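Local atomic coordinates of putative uncharacterized protein (Mycobacterium avium, PDB entry 2Z6V), a protein that probably catalyses transfer of a sulfuryl group from a nucleotide donor to an unidentified acceptor. Residues W270-Y276 with F406-G412; L126-R132 with Y351-E356. All coordinates share one frame; numbering follows the deposited sequence.

Contact 1: W270-Y276 with F406-G412; sequences WAHRDPY and FDIELEG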
ATOM      1  N   TRP A 270      10.256   5.725  -9.083  1.00 27.76           N
ATOM      2  CA  TRP A 270       9.051   6.529  -9.235  1.00 29.80           C
ATOM      3  C   TRP A 270       8.243   5.936 -10.397  1.00 30.50           C
ATOM      4  O   TRP A 270       8.730   5.864 -11.530  1.00 29.73           O
ATOM      5  CB  TRP A 270       9.446   7.977  -9.543  1.00 31.68           C
ATOM      6  CG  TRP A 270       8.342   8.988  -9.419  1.00 33.68           C
ATOM      7  CD1 TRP A 270       7.004   8.770  -9.571  1.00 34.12           C
ATOM      8  CD2 TRP A 270       8.495  10.395  -9.187  1.00 35.22           C
ATOM      9  NE1 TRP A 270       6.313   9.956  -9.452  1.00 35.05           N
ATOM     10  CE2 TRP A 270       7.203  10.969  -9.216  1.00 35.26           C
ATOM     11  CE3 TRP A 270       9.601  11.229  -8.959  1.00 36.43           C
ATOM     12  CZ2 TRP A 270       6.983  12.341  -9.025  1.00 36.15           C
ATOM     13  CZ3 TRP A 270       9.383  12.599  -8.769  1.00 36.83           C
ATOM     14  CH2 TRP A 270       8.082  13.138  -8.803  1.00 36.71           C
ATOM     15  N   ALA A 271       7.019   5.494 -10.111  1.00 31.95           N
ATOM     16  CA  ALA A 271       6.147   4.899 -11.134  1.00 31.16           C
ATOM     17  C   ALA A 271       5.257   5.967 -11.763  1.00 29.55           C
ATOM     18  O   ALA A 271       4.586   6.712 -11.058  1.00 27.52           O
ATOM     19  CB  ALA A 271       5.290   3.803 -10.516  1.00 29.18           C
ATOM     20  N   HIS A 272       5.249   6.023 -13.091  1.00 29.85           N
ATOM     21  CA  HIS A 272       4.462   7.021 -13.810  1.00 32.98           C
ATOM     22  C   HIS A 272       3.367   6.460 -14.705  1.00 35.03           C
ATOM     23  O   HIS A 272       3.431   5.318 -15.168  1.00 37.02           O
ATOM     24  CB  HIS A 272       5.380   7.891 -14.675  1.00 31.82           C
ATOM     25  CG  HIS A 272       6.450   8.596 -13.904  1.00 32.33           C
ATOM     26  ND1 HIS A 272       6.183   9.645 -13.051  1.00 32.08           N
ATOM     27  CD2 HIS A 272       7.786   8.381 -13.834  1.00 30.52           C
ATOM     28  CE1 HIS A 272       7.308  10.048 -12.489  1.00 32.37           C
ATOM     29  NE2 HIS A 272       8.295   9.296 -12.945  1.00 31.57           N
ATOM     30  N   ARG A 273       2.368   7.295 -14.956  1.00 36.94           N
ATOM     31  CA  ARG A 273       1.250   6.945 -15.817  1.00 37.56           C
ATOM     32  C   ARG A 273       0.389   8.183 -16.015  1.00 38.40           C
ATOM     33  O   ARG A 273       0.466   9.131 -15.228  1.00 37.02           O
ATOM     34  CB  ARG A 273       0.403   5.827 -15.197  1.00 37.32           C
ATOM     35  CG  ARG A 273      -0.765   5.412 -16.082  1.00 41.16           C
ATOM     36  CD  ARG A 273      -1.474   4.160 -15.588  1.00 43.86           C
ATOM     37  NE  ARG A 273      -2.516   3.739 -16.519  1.00 46.34           N
ATOM     38  CZ  ARG A 273      -3.292   2.669 -16.356  1.00 48.45           C
ATOM     39  NH1 ARG A 273      -3.154   1.892 -15.287  1.00 49.34           N
ATOM     40  NH2 ARG A 273      -4.208   2.371 -17.270  1.00 48.42           N
ATOM     41  N   ASP A 274      -0.405   8.171 -17.083  1.00 39.11           N
ATOM     42  CA  ASP A 274      -1.327   9.257 -17.406  1.00 38.65           C
ATOM     43  C   ASP A 274      -2.014   9.668 -16.098  1.00 38.38           C
ATOM     44  O   ASP A 274      -2.758   8.884 -15.511  1.00 37.89           O
ATOM     45  CB  ASP A 274      -2.364   8.736 -18.405  1.00 40.05           C
ATOM     46  CG  ASP A 274      -3.297   9.812 -18.904  1.00 41.87           C
ATOM     47  OD1 ASP A 274      -3.719  10.669 -18.093  1.00 41.42           O
ATOM     48  OD2 ASP A 274      -3.618   9.782 -20.114  1.00 42.53           O
ATOM     49  N   PRO A 275      -1.769  10.898 -15.621  1.00 38.81           N
ATOM     50  CA  PRO A 275      -2.376  11.382 -14.370  1.00 39.07           C
ATOM     51  C   PRO A 275      -3.899  11.522 -14.390  1.00 40.31           C
ATOM     52  O   PRO A 275      -4.558  11.326 -13.365  1.00 39.78           O
ATOM     53  CB  PRO A 275      -1.679  12.720 -14.144  1.00 37.81           C
ATOM     54  CG  PRO A 275      -1.447  13.199 -15.552  1.00 38.99           C
ATOM     55  CD  PRO A 275      -0.947  11.949 -16.247  1.00 38.39           C
ATOM     56  N   TYR A 276      -4.454  11.876 -15.548  1.00 40.91           N
ATOM     57  CA  TYR A 276      -5.899  12.037 -15.682  1.00 39.78           C
ATOM     58  C   TYR A 276      -6.552  10.662 -15.543  1.00 40.30           C
ATOM     59  O   TYR A 276      -7.569  10.507 -14.861  1.00 39.76           O
ATOM     60  CB  TYR A 276      -6.238  12.649 -17.044  1.00 39.72           C
ATOM     61  CG  TYR A 276      -5.490  13.934 -17.336  1.00 40.35           C
ATOM     62  CD1 TYR A 276      -5.570  15.020 -16.469  1.00 40.45           C
ATOM     63  CD2 TYR A 276      -4.699  14.063 -18.480  1.00 41.11           C
ATOM     64  CE1 TYR A 276      -4.887  16.204 -16.730  1.00 41.57           C
ATOM     65  CE2 TYR A 276      -4.008  15.246 -18.753  1.00 38.91           C
ATOM     66  CZ  TYR A 276      -4.111  16.309 -17.875  1.00 40.65           C
ATOM     67  OH  TYR A 276      -3.461  17.490 -18.140  1.00 42.57           O
ATOM     68  N   PHE A 406       8.122  15.152 -16.651  1.00 42.45           N
ATOM     69  CA  PHE A 406       8.194  13.741 -17.025  1.00 43.51           C
ATOM     70  C   PHE A 406       7.466  13.467 -18.337  1.00 45.38           C
ATOM     71  O   PHE A 406       6.327  13.880 -18.526  1.00 46.66           O
ATOM     72  CB  PHE A 406       7.605  12.875 -15.911  1.00 41.54           C
ATOM     73  CG  PHE A 406       8.371  12.946 -14.625  1.00 37.59           C
ATOM     74  CD1 PHE A 406       9.673  12.471 -14.553  1.00 36.11           C
ATOM     75  CD2 PHE A 406       7.790  13.493 -13.484  1.00 37.53           C
ATOM     76  CE1 PHE A 406      10.393  12.537 -13.362  1.00 35.16           C
ATOM     77  CE2 PHE A 406       8.503  13.565 -12.282  1.00 35.81           C
ATOM     78  CZ  PHE A 406       9.807  13.085 -12.222  1.00 35.02           C
ATOM     79  N   ASP A 407       8.135  12.757 -19.237  1.00 47.65           N
ATOM     80  CA  ASP A 407       7.584  12.440 -20.546  1.00 49.94           C
ATOM     81  C   ASP A 407       6.617  11.263 -20.487  1.00 50.14           C
ATOM     82  O   ASP A 407       6.986  10.124 -20.796  1.00 51.11           O
ATOM     83  CB  ASP A 407       8.734  12.145 -21.513  1.00 54.10           C
ATOM     84  CG  ASP A 407       8.256  11.803 -22.908  1.00 58.90           C
ATOM     85  OD1 ASP A 407       7.462  12.588 -23.477  1.00 60.44           O
ATOM     86  OD2 ASP A 407       8.685  10.749 -23.436  1.00 61.47           O
ATOM     87  N   ILE A 408       5.375  11.545 -20.105  1.00 48.51           N
ATOM     88  CA  ILE A 408       4.358  10.507 -19.979  1.00 47.47           C
ATOM     89  C   ILE A 408       3.440  10.394 -21.187  1.00 48.30           C
ATOM     90  O   ILE A 408       2.850  11.379 -21.634  1.00 48.04           O
ATOM     91  CB  ILE A 408       3.488  10.737 -18.728  1.00 46.65           C
ATOM     92  CG1 ILE A 408       4.368  10.692 -17.475  1.00 44.19           C
ATOM     93  CG2 ILE A 408       2.379   9.686 -18.666  1.00 45.07           C
ATOM     94  CD1 ILE A 408       3.619  10.940 -16.189  1.00 41.45           C
ATOM     95  N   GLU A 409       3.317   9.173 -21.696  1.00 49.05           N
ATOM     96  CA  GLU A 409       2.479   8.882 -22.854  1.00 51.13           C
ATOM     97  C   GLU A 409       1.019   8.789 -22.409  1.00 51.89           C
ATOM     98  O   GLU A 409       0.630   7.853 -21.720  1.00 52.77           O
ATOM     99  CB  GLU A 409       2.939   7.563 -23.476  1.00 51.50           C
ATOM    100  CG  GLU A 409       2.391   7.263 -24.852  1.00 53.62           C
ATOM    101  CD  GLU A 409       3.224   6.209 -25.569  1.00 55.60           C
ATOM    102  OE1 GLU A 409       4.448   6.430 -25.726  1.00 55.50           O
ATOM    103  OE2 GLU A 409       2.661   5.166 -25.971  1.00 55.54           O
ATOM    104  N   LEU A 410       0.210   9.765 -22.803  1.00 52.91           N
ATOM    105  CA  LEU A 410      -1.192   9.782 -22.407  1.00 54.47           C
ATOM    106  C   LEU A 410      -2.069   8.746 -23.106  1.00 56.60           C
ATOM    107  O   LEU A 410      -1.778   8.310 -24.222  1.00 56.45           O
ATOM    108  CB  LEU A 410      -1.770  11.179 -22.625  1.00 52.32           C
ATOM    109  CG  LEU A 410      -1.071  12.293 -21.842  1.00 51.36           C
ATOM    110  CD1 LEU A 410      -1.782  13.610 -22.108  1.00 50.27           C
ATOM    111  CD2 LEU A 410      -1.078  11.972 -20.349  1.00 48.89           C
ATOM    112  N   GLU A 411      -3.147   8.360 -22.426  1.00 59.06           N
ATOM    113  CA  GLU A 411      -4.102   7.373 -22.934  1.00 61.14           C
ATOM    114  C   GLU A 411      -5.475   8.039 -23.104  1.00 62.41           C
ATOM    115  O   GLU A 411      -6.509   7.385 -22.975  1.00 61.84           O
ATOM    116  CB  GLU A 411      -4.231   6.222 -21.934  1.00 60.42           C
ATOM    117  CG  GLU A 411      -2.917   5.603 -21.492  1.00 60.44           C
ATOM    118  CD  GLU A 411      -3.066   4.759 -20.233  1.00 60.85           C
ATOM    119  OE1 GLU A 411      -3.276   5.336 -19.146  1.00 61.64           O
ATOM    120  OE2 GLU A 411      -2.982   3.518 -20.324  1.00 61.84           O
ATOM    121  N   GLY A 412      -5.474   9.334 -23.403  1.00 64.41           N
ATOM    122  CA  GLY A 412      -6.716  10.074 -23.538  1.00 67.76           C
ATOM    123  C   GLY A 412      -7.558   9.948 -24.792  1.00 70.53           C
ATOM    124  O   GLY A 412      -7.199   9.242 -25.739  1.00 69.86           O
TER
HETATM  125  O   HOH W   1       0.276   6.275 -19.331  1.00 48.54           O
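Asp-274 and Glu-411 meet where strand 267-272 of the parallel sulfotransferase sheet turns into helix 275-285, with Asp-274 as the N-cap. Carboxylate oxygen OD2 of Asp-274 takes the backbone N of Glu-411 on its anti lone pair, 2.8 Å away and nearly straight (168°); Tyr-383 OH is a second partner of this oxygen. OD1 serves the helix start, accepting from Lys-277 N and, weakly, from Tyr-276 N. The backbone N of Asp-274 is satisfied by a water at 3.0 Å, which in turn donates to Glu-409 O.

Arg-273 extends fully from CG to NE, placing its guanidinium edge against the Glu-411 carboxylate. NE donates to OE1 of Glu-411 on its syn side, 3.2 Å away, in a salt bridge; the NH2 to OE2 bond is weak. Tyr-336 makes a cation-pi contact with the same arginine.

Apolar groups line the rest. Ile-408 lays CG2 against the Arg-273 to Asp-274 peptide, and Leu-410 sets CD2 4.1 Å from Pro-275 CD and CD1 at the edge of the Tyr-276 ring. At the strand end Phe-406, Trp-270 and His-272 form an aromatic cluster. The polar ring atom ND1 of His-272 is hydrogen-bonded to Tyr-402 OH, while its CE1 sits over the centre of the Phe-406 ring. The edge of Phe-406 faces the Trp-270 ring in a T-shaped pair, with planes at 65° and Phe-406 CZ 3.5 Å from Trp-270 CZ3.

Contact 2: L126-R132 with Y351-E356; sequences LDQDPAR and YEWADE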
ATOM      1  N   LEU A 126      10.449  -8.323  -9.562  1.00 30.81           N
ATOM      2  CA  LEU A 126      11.524  -8.142  -8.596  1.00 31.38           C
ATOM      3  C   LEU A 126      11.480  -9.277  -7.589  1.00 31.89           C
ATOM      4  O   LEU A 126      12.499  -9.639  -7.005  1.00 31.98           O
ATOM      5  CB  LEU A 126      11.373  -6.808  -7.853  1.00 30.55           C
ATOM      6  CG  LEU A 126      11.546  -5.514  -8.654  1.00 29.66           C
ATOM      7  CD1 LEU A 126      11.154  -4.319  -7.798  1.00 27.20           C
ATOM      8  CD2 LEU A 126      12.985  -5.401  -9.127  1.00 29.03           C
ATOM      9  N   ASP A 127      10.291  -9.837  -7.395  1.00 32.60           N
ATOM     10  CA  ASP A 127      10.108 -10.922  -6.446  1.00 33.89           C
ATOM     11  C   ASP A 127      10.664 -12.232  -6.991  1.00 35.34           C
ATOM     12  O   ASP A 127      10.787 -13.213  -6.256  1.00 35.56           O
ATOM     13  CB  ASP A 127       8.622 -11.069  -6.103  1.00 34.67           C
ATOM     14  CG  ASP A 127       8.375 -12.051  -4.968  1.00 36.51           C
ATOM     15  OD1 ASP A 127       9.111 -12.008  -3.958  1.00 35.29           O
ATOM     16  OD2 ASP A 127       7.430 -12.861  -5.079  1.00 39.70           O
ATOM     17  N   GLN A 128      11.005 -12.236  -8.281  1.00 36.10           N
ATOM     18  CA  GLN A 128      11.566 -13.413  -8.940  1.00 35.73           C
ATOM     19  C   GLN A 128      13.058 -13.583  -8.661  1.00 36.42           C
ATOM     20  O   GLN A 128      13.630 -14.628  -8.948  1.00 38.64           O
ATOM     21  CB  GLN A 128      11.352 -13.326 -10.447  1.00 35.45           C
ATOM     22  CG  GLN A 128       9.911 -13.413 -10.863  1.00 37.11           C
ATOM     23  CD  GLN A 128       9.228 -14.608 -10.247  1.00 38.93           C
ATOM     24  OE1 GLN A 128       9.713 -15.739 -10.359  1.00 36.09           O
ATOM     25  NE2 GLN A 128       8.095 -14.369  -9.581  1.00 37.18           N
ATOM     26  N   ASP A 129      13.685 -12.547  -8.117  1.00 36.85           N
ATOM     27  CA  ASP A 129      15.111 -12.575  -7.791  1.00 36.77           C
ATOM     28  C   ASP A 129      15.241 -13.194  -6.396  1.00 37.22           C
ATOM     29  O   ASP A 129      14.809 -12.601  -5.407  1.00 38.02           O
ATOM     30  CB  ASP A 129      15.657 -11.145  -7.785  1.00 36.85           C
ATOM     31  CG  ASP A 129      17.168 -11.093  -7.721  1.00 36.58           C
ATOM     32  OD1 ASP A 129      17.764 -11.913  -6.987  1.00 36.46           O
ATOM     33  OD2 ASP A 129      17.753 -10.218  -8.396  1.00 34.49           O
ATOM     34  N   PRO A 130      15.834 -14.392  -6.297  1.00 36.68           N
ATOM     35  CA  PRO A 130      15.977 -15.041  -4.985  1.00 35.38           C
ATOM     36  C   PRO A 130      16.800 -14.301  -3.931  1.00 34.63           C
ATOM     37  O   PRO A 130      16.750 -14.650  -2.756  1.00 34.16           O
ATOM     38  CB  PRO A 130      16.561 -16.415  -5.336  1.00 35.17           C
ATOM     39  CG  PRO A 130      17.297 -16.165  -6.621  1.00 36.19           C
ATOM     40  CD  PRO A 130      16.376 -15.240  -7.375  1.00 36.18           C
ATOM     41  N   ALA A 131      17.544 -13.277  -4.340  1.00 34.25           N
ATOM     42  CA  ALA A 131      18.362 -12.509  -3.396  1.00 34.19           C
ATOM     43  C   ALA A 131      17.584 -11.311  -2.853  1.00 34.40           C
ATOM     44  O   ALA A 131      18.031 -10.606  -1.939  1.00 32.11           O
ATOM     45  CB  ALA A 131      19.628 -12.027  -4.078  1.00 30.88           C
ATOM     46  N   ARG A 132      16.410 -11.089  -3.429  1.00 34.57           N
ATOM     47  CA  ARG A 132      15.569  -9.978  -3.028  1.00 35.41           C
ATOM     48  C   ARG A 132      14.364 -10.447  -2.201  1.00 33.42           C
ATOM     49  O   ARG A 132      13.770 -11.486  -2.489  1.00 31.57           O
ATOM     50  CB  ARG A 132      15.110  -9.244  -4.282  1.00 36.57           C
ATOM     51  CG  ARG A 132      14.893  -7.774  -4.084  1.00 42.15           C
ATOM     52  CD  ARG A 132      14.673  -7.099  -5.418  1.00 47.23           C
ATOM     53  NE  ARG A 132      15.915  -6.872  -6.149  1.00 48.30           N
ATOM     54  CZ  ARG A 132      16.904  -6.111  -5.695  1.00 50.11           C
ATOM     55  NH1 ARG A 132      16.796  -5.521  -4.512  1.00 51.53           N
ATOM     56  NH2 ARG A 132      17.982  -5.912  -6.434  1.00 50.94           N
ATOM     57  N   TYR A 351      18.142  -2.738 -12.973  1.00 36.42           N
ATOM     58  CA  TYR A 351      19.301  -3.396 -12.396  1.00 38.89           C
ATOM     59  C   TYR A 351      20.597  -2.627 -12.672  1.00 42.11           C
ATOM     60  O   TYR A 351      21.460  -2.529 -11.793  1.00 42.35           O
ATOM     61  CB  TYR A 351      19.405  -4.838 -12.897  1.00 35.35           C
ATOM     62  CG  TYR A 351      18.615  -5.829 -12.063  1.00 34.53           C
ATOM     63  CD1 TYR A 351      17.219  -5.784 -12.019  1.00 33.67           C
ATOM     64  CD2 TYR A 351      19.264  -6.812 -11.312  1.00 34.06           C
ATOM     65  CE1 TYR A 351      16.490  -6.690 -11.251  1.00 30.22           C
ATOM     66  CE2 TYR A 351      18.543  -7.725 -10.538  1.00 32.81           C
ATOM     67  CZ  TYR A 351      17.157  -7.656 -10.512  1.00 32.83           C
ATOM     68  OH  TYR A 351      16.440  -8.546  -9.737  1.00 32.18           O
ATOM     69  N   GLU A 352      20.736  -2.076 -13.877  1.00 43.81           N
ATOM     70  CA  GLU A 352      21.933  -1.302 -14.211  1.00 45.75           C
ATOM     71  C   GLU A 352      21.988  -0.096 -13.284  1.00 43.95           C
ATOM     72  O   GLU A 352      23.010   0.186 -12.661  1.00 44.28           O
ATOM     73  CB  GLU A 352      21.888  -0.799 -15.652  1.00 49.48           C
ATOM     74  CG  GLU A 352      21.875  -1.882 -16.706  1.00 57.20           C
ATOM     75  CD  GLU A 352      21.674  -1.313 -18.101  1.00 62.61           C
ATOM     76  OE1 GLU A 352      21.564  -2.114 -19.062  1.00 64.16           O
ATOM     77  OE2 GLU A 352      21.625  -0.063 -18.230  1.00 64.06           O
ATOM     78  N   TRP A 353      20.865   0.608 -13.210  1.00 41.81           N
ATOM     79  CA  TRP A 353      20.725   1.786 -12.375  1.00 40.50           C
ATOM     80  C   TRP A 353      21.007   1.477 -10.910  1.00 40.17           C
ATOM     81  O   TRP A 353      21.684   2.241 -10.237  1.00 41.24           O
ATOM     82  CB  TRP A 353      19.315   2.343 -12.536  1.00 40.86           C
ATOM     83  CG  TRP A 353      18.969   3.411 -11.570  1.00 40.96           C
ATOM     84  CD1 TRP A 353      19.340   4.719 -11.624  1.00 40.19           C
ATOM     85  CD2 TRP A 353      18.163   3.265 -10.398  1.00 41.14           C
ATOM     86  NE1 TRP A 353      18.811   5.403 -10.557  1.00 41.09           N
ATOM     87  CE2 TRP A 353      18.085   4.534  -9.787  1.00 40.55           C
ATOM     88  CE3 TRP A 353      17.495   2.182  -9.805  1.00 40.05           C
ATOM     89  CZ2 TRP A 353      17.366   4.755  -8.610  1.00 41.41           C
ATOM     90  CZ3 TRP A 353      16.779   2.399  -8.637  1.00 40.78           C
ATOM     91  CH2 TRP A 353      16.720   3.678  -8.050  1.00 41.41           C
ATOM     92  N   ALA A 354      20.491   0.359 -10.412  1.00 41.54           N
ATOM     93  CA  ALA A 354      20.723  -0.025  -9.024  1.00 42.89           C
ATOM     94  C   ALA A 354      22.095  -0.667  -8.917  1.00 44.02           C
ATOM     95  O   ALA A 354      22.519  -1.084  -7.844  1.00 43.71           O
ATOM     96  CB  ALA A 354      19.656  -1.007  -8.560  1.00 41.48           C
ATOM     97  N   ASP A 355      22.778  -0.734 -10.053  1.00 46.35           N
ATOM     98  CA  ASP A 355      24.097  -1.334 -10.159  1.00 48.06           C
ATOM     99  C   ASP A 355      24.142  -2.696  -9.493  1.00 48.82           C
ATOM    100  O   ASP A 355      24.918  -2.932  -8.566  1.00 49.33           O
ATOM    101  CB  ASP A 355      25.169  -0.430  -9.553  1.00 50.14           C
ATOM    102  CG  ASP A 355      26.569  -0.790 -10.035  1.00 52.31           C
ATOM    103  OD1 ASP A 355      26.780  -0.831 -11.268  1.00 53.30           O
ATOM    104  OD2 ASP A 355      27.456  -1.033  -9.191  1.00 54.03           O
ATOM    105  N   GLU A 356      23.290  -3.590  -9.976  1.00 49.66           N
ATOM    106  CA  GLU A 356      23.223  -4.948  -9.463  1.00 50.97           C
ATOM    107  C   GLU A 356      23.110  -5.891 -10.654  1.00 50.06           C
ATOM    108  O   GLU A 356      22.443  -5.580 -11.650  1.00 49.96           O
ATOM    109  CB  GLU A 356      22.016  -5.113  -8.533  1.00 52.48           C
ATOM    110  CG  GLU A 356      22.148  -4.359  -7.217  1.00 56.51           C
ATOM    111  CD  GLU A 356      20.954  -4.555  -6.295  1.00 59.14           C
ATOM    112  OE1 GLU A 356      19.838  -4.131  -6.664  1.00 61.26           O
ATOM    113  OE2 GLU A 356      21.128  -5.132  -5.198  1.00 60.14           O
TER
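Tyr-351 and Asp-129 form one of two polar links between the turns of 126-132, at the start of strand 132-134, and the C-terminal end of helix 343-353. The tyrosine OH donates to OD2 of the aspartate, 2.5 Å away, using the anti lone pair of that oxygen. Ring and carboxylate are nearly coplanar, 6° apart, and OD2 lies at the ring edge. The aspartate CG stands anti to its own backbone N (chi1 -169°), which turns the carboxylate toward the tyrosine while OD1 accepts from Ala-131 N at 3.0 Å. This is an Asx turn; with OD1 bound to Ala-131 N and OD2 to Tyr-351 OH, each carboxylate oxygen has a partner, and the backbone bond from Arg-132 N to Asp-129 O closes a type I turn at the same place.

The charged link is a salt bridge from Arg-132 NH2 to Glu-356 OE1, 2.6 Å apart. The two side chains come from opposite directions, and the donor approaches OE1 from above the carboxylate plane, not within it. A bend at chi3 (-79°) carries the guanidinium across to the glutamate, with the Tyr-351 OH at its edge, 4.0 Å from NE and too far for a hydrogen bond. Arg-267 is a long, weak second partner of OE1.

Backbone bonds set the glutamate's position. Helix 343-353 ends in a Schellman motif, in which Glu-356 N returns to Tyr-351 O (2.8 Å) and Asp-355 N, on a residue with positive phi, bonds back to Glu-352 O. The apolar part is small: Leu-126 CD2 lies 4.3 Å from Tyr-351 CE1.

Helix 360-371 touches Asp-129 through Thr-362. On the sheet side, Leu-126 and Arg-132 pack on Leu-109 and Ser-246, residues of strands 109-113 and 244-248, and Arg-132 also meets Arg-267 at the start of strand 267-272.

The two contacts lie at different ends of the same parallel sheet: contact 1 where strand 267-272 finishes, contact 2 where strands 109-113, 244-248 and 267-272 begin. Their centres are 25 Å apart and their nearest atoms about 7 Å, without touching. Their segments alternate along the chain, so 270-276 falls between the halves of contact 2, and 351-356 between those of contact 1. Contact 1 is the one near a possible binding site: the Arg-273 side chain is about 5 Å from a sulfate ion, probably from the crystallisation liquor but perhaps marking an anion pocket. The Trp-270 side chain is about 11 Å from the bound palmitic acid.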